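Local coordinates for protein ICChI, a glycosylated chitinase (Ipomoea carnea, PDB 6IDN) that hydrolyses chitin as a glycosylated plant chitinase of glycosyl hydrolase family 18 and also shows lysozyme activity, at residues 4-9 with 123-128; 31-36 with 42-47. One frame throughout, in Å; residues are numbered along the deposited sequence. Where two conformers were deposited one is given.

Contacts 1 and 2 lie in one TIM barrel, their centres about 10 Å apart. Contact 1 spans the barrel interior between strands 2-7 and 121-126, near the centre of the chain. Contact 2 is a hairpin in which the short strand 43-44 folds back on strand 27-36, the barrel neighbour of strand 2-7. Along the chain the hairpin is nested inside the long loop closed by contact 1. The two also touch: Gln9 NE2 hydrogen-bonds to Gly31 O (2.9 Å), Thr47 OG1 bonds to Gly8 O (3.0 Å), and Asp125 OD2 packs on Phe32 CE1. The barrel interior and the glycan-bearing hairpin are thus directly connected.

Contact 1. Residues 4-9 with 123-128; sequences AIYWGQ and DFDIED
Tyr6 and Asp123 reach across the barrel interior from opposite directions and meet in a single hydrogen bond, with Tyr6 OH donating to Asp123 OD2 at 2.7 Å. Asp123 CG lies anti to its N (chi1 173°) and Tyr6 CG anti to its carbonyl carbon, carrying both polar ends inward. The strands are well apart (Tyr6 CA to Asp123 CA 10.2 Å), so the side chains do all the bridging. The hydroxyl meets OD2 on its syn side, 25° out of the carboxylate plane. OD2 also takes a bond from Ser77 OG, and Trp180 NE1 makes a weak one to OD1, so both oxygens are held and rotation is probably restricted.

Asp123 OD2 lies at the ring edge, near its plane, 3.4 Å from Tyr6 CE2, with ring and carboxylate planes 62° apart. Asp125 OD2 approaches the same CE2 obliquely at 4.2 Å.

Asp123, Asp125 and Glu127 fit the DxxDxDxE signature of family 18, where the glutamate is the usual proton donor; the contact probably borders the active site. Strands 27-36 and 73-80 fill the barrel wall between the two strands, Trp256 of strand 250-256 packs edge-to-face with Tyr6, and outside the barrel helix 134-148 covers Phe124.

Contact 2. Residues 31-36 with 42-47; sequences GFLTTF and PILNLT. With NAG (2-acetamido-2-deoxy-beta-D-glucopyranose), chain B.
With chi1 at 57°, Thr34 holds OG1 between its backbone N and carbonyl carbon, while Asn45 sets CG anti to its N (chi1 -176°); the two side chains touch through Thr34 CG2 and Asn45 CB, 4.0 Å apart. One water joins their polar ends: it lies 2.7 Å from Thr34 OG1, accepts from Asn45 ND2 and donates to O7 of the N-acetylglucosamine.

The backbones pair as an antiparallel hairpin. Phe32 N bonds to Asn45 O, and Asn45 N returns to Phe32 O at 2.9 Å. Thr34 N gives a bond to Ile43 O that is bent at the hydrogen (139°), Thr35 N adds a weak one to the same oxygen, and Ile43 N bonds to Thr35 O. Thr34 and Thr35 both face Ile43, a classic beta bulge that shifts the register by one.

Side chains pack on both faces of the ribbon. Leu33 CD1 lies 3.9 Å from Leu44 CB and also meets Pro42 CB, on the face toward Tyr99 of helix 90-103. On the other, Thr35 CB lies 3.8 Å from Ile43 CB, where Ile43 is exposed.

Asn45 ND2 is bonded covalently to C1 of the sugar, and Asn45 OD1 accepts from Thr47 N at 2.8 Å in an Asx turn. Both ends of the amide are therefore engaged: the turn and the shared water would be expected to restrict the Asn45 amide and its sugar. Asn45 and Thr47 form the Asn-X-Thr sequon, and the first sugar is linked through this water to Thr34 of the neighbouring strand.

Contact 1. Residues 4-9 with 123-128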
loop_
_atom_site.group_PDB
_atom_site.type_symbol
_atom_site.label_atom_id
_atom_site.label_comp_id
_atom_site.label_asym_id
_atom_site.label_seq_id
_atom_site.Cartn_x
_atom_site.Cartn_y
_atom_site.Cartn_z
ATOM N N ALA A 4 -3.161 1.121 -8.277
ATOM C CA ALA A 4 -3.261 0.417 -7.006
ATOM C C ALA A 4 -4.328 1.097 -6.167
ATOM O O ALA A 4 -4.484 2.317 -6.228
ATOM C CB ALA A 4 -1.935 0.436 -6.233
ATOM N N ILE A 5 -5.062 0.318 -5.379
ATOM C CA ILE A 5 -6.084 0.904 -4.522
ATOM C C ILE A 5 -6.083 0.199 -3.179
ATOM O O ILE A 5 -5.770 -0.990 -3.081
ATOM C CB ILE A 5 -7.492 0.853 -5.157
ATOM C CG1 ILE A 5 -8.416 1.833 -4.417
ATOM C CG2 ILE A 5 -8.046 -0.579 -5.135
ATOM C CD1 ILE A 5 -9.496 2.438 -5.267
ATOM N N TYR A 6 -6.455 0.948 -2.137
ATOM C CA TYR A 6 -6.642 0.397 -0.801
ATOM C C TYR A 6 -8.068 -0.105 -0.604
ATOM O O TYR A 6 -9.040 0.564 -0.970
ATOM C CB TYR A 6 -6.313 1.444 0.266
ATOM C CG TYR A 6 -4.828 1.608 0.470
ATOM C CD1 TYR A 6 -4.088 2.444 -0.357
ATOM C CD2 TYR A 6 -4.163 0.933 1.487
ATOM C CE1 TYR A 6 -2.730 2.581 -0.195
ATOM C CE2 TYR A 6 -2.794 1.076 1.669
ATOM C CZ TYR A 6 -2.089 1.905 0.817
ATOM O OH TYR A 6 -0.729 2.049 0.966
ATOM N N TRP A 7 -8.175 -1.274 0.015
ATOM C CA TRP A 7 -9.458 -1.869 0.344
ATOM C C TRP A 7 -9.387 -2.398 1.768
ATOM O O TRP A 7 -8.324 -2.816 2.235
ATOM C CB TRP A 7 -9.812 -2.994 -0.640
ATOM C CG TRP A 7 -11.070 -3.767 -0.329
ATOM C CD1 TRP A 7 -12.300 -3.557 -0.866
ATOM C CD2 TRP A 7 -11.208 -4.898 0.558
ATOM N NE1 TRP A 7 -13.208 -4.476 -0.366
ATOM C CE2 TRP A 7 -12.555 -5.305 0.510
ATOM C CE3 TRP A 7 -10.322 -5.595 1.386
ATOM C CZ2 TRP A 7 -13.033 -6.371 1.260
ATOM C CZ3 TRP A 7 -10.799 -6.653 2.131
ATOM C CH2 TRP A 7 -12.140 -7.032 2.062
ATOM N N GLY A 8 -10.519 -2.345 2.462
ATOM C CA GLY A 8 -10.609 -2.935 3.783
ATOM C C GLY A 8 -11.194 -2.035 4.851
ATOM O O GLY A 8 -11.703 -2.528 5.861
ATOM N N GLN A 9 -11.138 -0.717 4.654
ATOM C CA GLN A 9 -11.414 0.213 5.738
ATOM C C GLN A 9 -12.801 0.846 5.661
ATOM O O GLN A 9 -13.069 1.815 6.384
ATOM C CB GLN A 9 -10.327 1.287 5.789
ATOM C CG GLN A 9 -8.996 0.776 6.340
ATOM C CD GLN A 9 -9.153 0.213 7.732
ATOM O OE1 GLN A 9 -9.468 0.947 8.674
ATOM N NE2 GLN A 9 -8.975 -1.108 7.875
ATOM N N ASP A 123 2.699 -4.194 2.094
ATOM C CA ASP A 123 2.724 -2.746 1.902
ATOM C C ASP A 123 3.022 -2.090 3.246
ATOM O O ASP A 123 2.392 -2.425 4.253
ATOM C CB ASP A 123 1.378 -2.262 1.359
ATOM C CG ASP A 123 1.263 -0.749 1.296
ATOM O OD1 ASP A 123 2.096 -0.125 0.607
ATOM O OD2 ASP A 123 0.315 -0.202 1.902
ATOM N N PHE A 124 3.981 -1.160 3.263
ATOM C CA PHE A 124 4.420 -0.502 4.501
ATOM C C PHE A 124 3.753 0.871 4.562
ATOM O O PHE A 124 4.276 1.843 4.021
ATOM C CB PHE A 124 5.938 -0.323 4.530
ATOM C CG PHE A 124 6.741 -1.575 4.774
ATOM C CD1 PHE A 124 6.551 -2.736 4.028
ATOM C CD2 PHE A 124 7.764 -1.554 5.717
ATOM C CE1 PHE A 124 7.334 -3.854 4.253
ATOM C CE2 PHE A 124 8.573 -2.668 5.942
ATOM C CZ PHE A 124 8.352 -3.827 5.224
ATOM N N ASP A 125 2.601 0.955 5.230
ATOM C CA ASP A 125 1.892 2.231 5.379
ATOM C C ASP A 125 2.109 2.772 6.790
ATOM O O ASP A 125 1.191 2.951 7.573
ATOM C CB ASP A 125 0.404 2.064 5.054
ATOM C CG ASP A 125 -0.323 3.397 4.927
ATOM O OD1 ASP A 125 0.346 4.449 4.870
ATOM O OD2 ASP A 125 -1.578 3.407 4.900
ATOM N N ILE A 126 3.379 3.004 7.101
ATOM C CA ILE A 126 3.801 3.387 8.447
ATOM C C ILE A 126 3.578 4.890 8.611
ATOM O O ILE A 126 4.276 5.697 8.001
ATOM C CB ILE A 126 5.269 3.006 8.689
ATOM C CG1 ILE A 126 5.509 1.523 8.360
ATOM C CG2 ILE A 126 5.683 3.313 10.133
ATOM C CD1 ILE A 126 4.481 0.560 8.996
ATOM N N GLU A 127 2.602 5.266 9.442
ATOM C CA GLU A 127 2.226 6.660 9.638
ATOM C C GLU A 127 2.392 7.146 11.067
ATOM O O GLU A 127 2.157 8.335 11.329
ATOM C CB GLU A 127 0.761 6.891 9.243
ATOM C CG GLU A 127 0.397 6.547 7.826
ATOM C CD GLU A 127 -1.067 6.819 7.553
ATOM O OE1 GLU A 127 -1.572 7.874 8.000
ATOM O OE2 GLU A 127 -1.719 5.981 6.899
ATOM N N ASP A 128 2.743 6.273 12.002
ATOM C CA ASP A 128 2.929 6.708 13.378
ATOM C C ASP A 128 3.807 5.690 14.086
ATOM O O ASP A 128 4.122 4.630 13.546
ATOM C CB ASP A 128 1.588 6.927 14.104
ATOM C CG ASP A 128 0.875 5.632 14.450
ATOM O OD1 ASP A 128 0.523 4.899 13.515
ATOM O OD2 ASP A 128 0.638 5.355 15.653
#

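Contact 2. Residues 31-36 with 42-47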
loop_
_atom_site.group_PDB
_atom_site.type_symbol
_atom_site.label_atom_id
_atom_site.label_comp_id
_atom_site.label_asym_id
_atom_site.label_seq_id
_atom_site.Cartn_x
_atom_site.Cartn_y
_atom_site.Cartn_z
ATOM N N GLY A 31 -5.862 -3.146 3.868
ATOM C CA GLY A 31 -5.455 -2.494 5.109
ATOM C C GLY A 31 -6.517 -2.720 6.170
ATOM O O GLY A 31 -7.708 -2.765 5.849
ATOM N N PHE A 32 -6.100 -2.862 7.436
ATOM C CA PHE A 32 -4.725 -2.697 7.916
ATOM C C PHE A 32 -4.382 -3.671 9.027
ATOM O O PHE A 32 -5.245 -4.052 9.814
ATOM C CB PHE A 32 -4.495 -1.281 8.458
ATOM C CG PHE A 32 -4.436 -0.230 7.395
ATOM C CD1 PHE A 32 -3.347 -0.159 6.530
ATOM C CD2 PHE A 32 -5.466 0.684 7.257
ATOM C CE1 PHE A 32 -3.283 0.828 5.546
ATOM C CE2 PHE A 32 -5.416 1.660 6.275
ATOM C CZ PHE A 32 -4.327 1.729 5.411
ATOM N N LEU A 33 -3.113 -4.064 9.113
ATOM C CA LEU A 33 -2.607 -4.711 10.325
ATOM C C LEU A 33 -2.244 -3.588 11.288
ATOM O O LEU A 33 -1.226 -2.911 11.116
ATOM C CB LEU A 33 -1.409 -5.607 10.015
ATOM C CG LEU A 33 -1.032 -6.634 11.086
ATOM C CD1 LEU A 33 -2.049 -7.778 11.106
ATOM C CD2 LEU A 33 0.362 -7.181 10.853
ATOM N N THR A 34 -3.100 -3.356 12.290
ATOM C CA THR A 34 -3.016 -2.153 13.112
ATOM C C THR A 34 -2.251 -2.338 14.419
ATOM O O THR A 34 -1.839 -1.333 15.014
ATOM C CB THR A 34 -4.420 -1.614 13.434
ATOM O OG1 THR A 34 -5.217 -2.620 14.084
ATOM C CG2 THR A 34 -5.103 -1.156 12.169
ATOM N N THR A 35 -2.073 -3.575 14.889
ATOM C CA THR A 35 -1.160 -3.884 15.986
ATOM C C THR A 35 -0.171 -4.933 15.506
ATOM O O THR A 35 -0.582 -5.958 14.953
ATOM C CB THR A 35 -1.894 -4.412 17.225
ATOM O OG1 THR A 35 -2.708 -3.378 17.794
ATOM C CG2 THR A 35 -0.884 -4.893 18.288
ATOM N N PHE A 36 1.123 -4.665 15.691
ATOM C CA PHE A 36 2.170 -5.660 15.465
ATOM C C PHE A 36 3.452 -5.166 16.116
ATOM O O PHE A 36 3.579 -3.987 16.456
ATOM C CB PHE A 36 2.405 -5.946 13.969
ATOM C CG PHE A 36 2.826 -4.738 13.166
ATOM C CD1 PHE A 36 4.165 -4.375 13.073
ATOM C CD2 PHE A 36 1.888 -3.989 12.483
ATOM C CE1 PHE A 36 4.547 -3.266 12.348
ATOM C CE2 PHE A 36 2.269 -2.885 11.733
ATOM C CZ PHE A 36 3.599 -2.521 11.670
ATOM N N PRO A 42 -0.463 -9.842 16.724
ATOM C CA PRO A 42 -0.904 -8.844 15.744
ATOM C C PRO A 42 -2.415 -8.841 15.574
ATOM O O PRO A 42 -3.098 -9.845 15.798
ATOM C CB PRO A 42 -0.182 -9.260 14.456
ATOM C CG PRO A 42 1.037 -9.995 14.948
ATOM C CD PRO A 42 0.560 -10.744 16.178
ATOM N N ILE A 43 -2.933 -7.671 15.220
ATOM C CA ILE A 43 -4.364 -7.453 15.063
ATOM C C ILE A 43 -4.613 -6.951 13.651
ATOM O O ILE A 43 -4.004 -5.962 13.219
ATOM C CB ILE A 43 -4.902 -6.452 16.100
ATOM C CG1 ILE A 43 -4.771 -7.035 17.509
ATOM C CG2 ILE A 43 -6.350 -6.116 15.807
ATOM C CD1 ILE A 43 -5.204 -6.080 18.585
ATOM N N LEU A 44 -5.510 -7.619 12.937
ATOM C CA LEU A 44 -5.914 -7.201 11.603
ATOM C C LEU A 44 -7.300 -6.576 11.672
ATOM O O LEU A 44 -8.206 -7.133 12.295
ATOM C CB LEU A 44 -5.907 -8.386 10.637
ATOM C CG LEU A 44 -6.374 -8.143 9.204
ATOM C CD1 LEU A 44 -5.364 -7.285 8.440
ATOM C CD2 LEU A 44 -6.632 -9.475 8.505
ATOM N N ASN A 45 -7.456 -5.419 11.030
ATOM C CA ASN A 45 -8.688 -4.638 11.056
ATOM C C ASN A 45 -9.191 -4.525 9.626
ATOM O O ASN A 45 -8.552 -3.873 8.794
ATOM C CB ASN A 45 -8.420 -3.259 11.659
ATOM C CG ASN A 45 -9.668 -2.417 11.815
ATOM O OD1 ASN A 45 -10.510 -2.325 10.916
ATOM N ND2 ASN A 45 -9.792 -1.791 12.974
ATOM N N LEU A 46 -10.321 -5.157 9.334
ATOM C CA LEU A 46 -10.987 -5.000 8.046
ATOM C C LEU A 46 -12.343 -4.337 8.245
ATOM O O LEU A 46 -13.312 -4.635 7.545
ATOM C CB LEU A 46 -11.124 -6.341 7.329
ATOM C CG LEU A 46 -9.803 -7.060 7.031
ATOM C CD1 LEU A 46 -10.007 -8.363 6.267
ATOM C CD2 LEU A 46 -8.840 -6.127 6.276
ATOM N N THR A 47 -12.385 -3.396 9.197
ATOM C CA THR A 47 -13.580 -2.708 9.678
ATOM C C THR A 47 -14.783 -3.644 9.677
ATOM O O THR A 47 -14.736 -4.701 10.320
ATOM C CB THR A 47 -13.842 -1.421 8.877
ATOM O OG1 THR A 47 -14.034 -1.710 7.487
ATOM C CG2 THR A 47 -12.658 -0.475 9.028
HETATM C C1 NAG B . -10.902 -0.936 13.252
HETATM C C2 NAG B . -11.273 -0.995 14.725
HETATM C C3 NAG B . -12.378 0.018 15.035
HETATM C C4 NAG B . -11.954 1.405 14.565
HETATM C C5 NAG B . -11.572 1.352 13.089
HETATM C C6 NAG B . -11.059 2.665 12.548
HETATM C C7 NAG B . -11.004 -3.071 16.015
HETATM C C8 NAG B . -11.559 -4.436 16.291
HETATM N N2 NAG B . -11.671 -2.340 15.113
HETATM O O3 NAG B . -12.613 0.043 16.438
HETATM O O4 NAG B . -13.009 2.343 14.751
HETATM O O5 NAG B . -10.521 0.396 12.907
HETATM O O6 NAG B . -9.873 3.062 13.225
HETATM O O7 NAG B . -9.997 -2.650 16.582
HETATM O O HOH W 1 -7.557 -1.596 14.965
#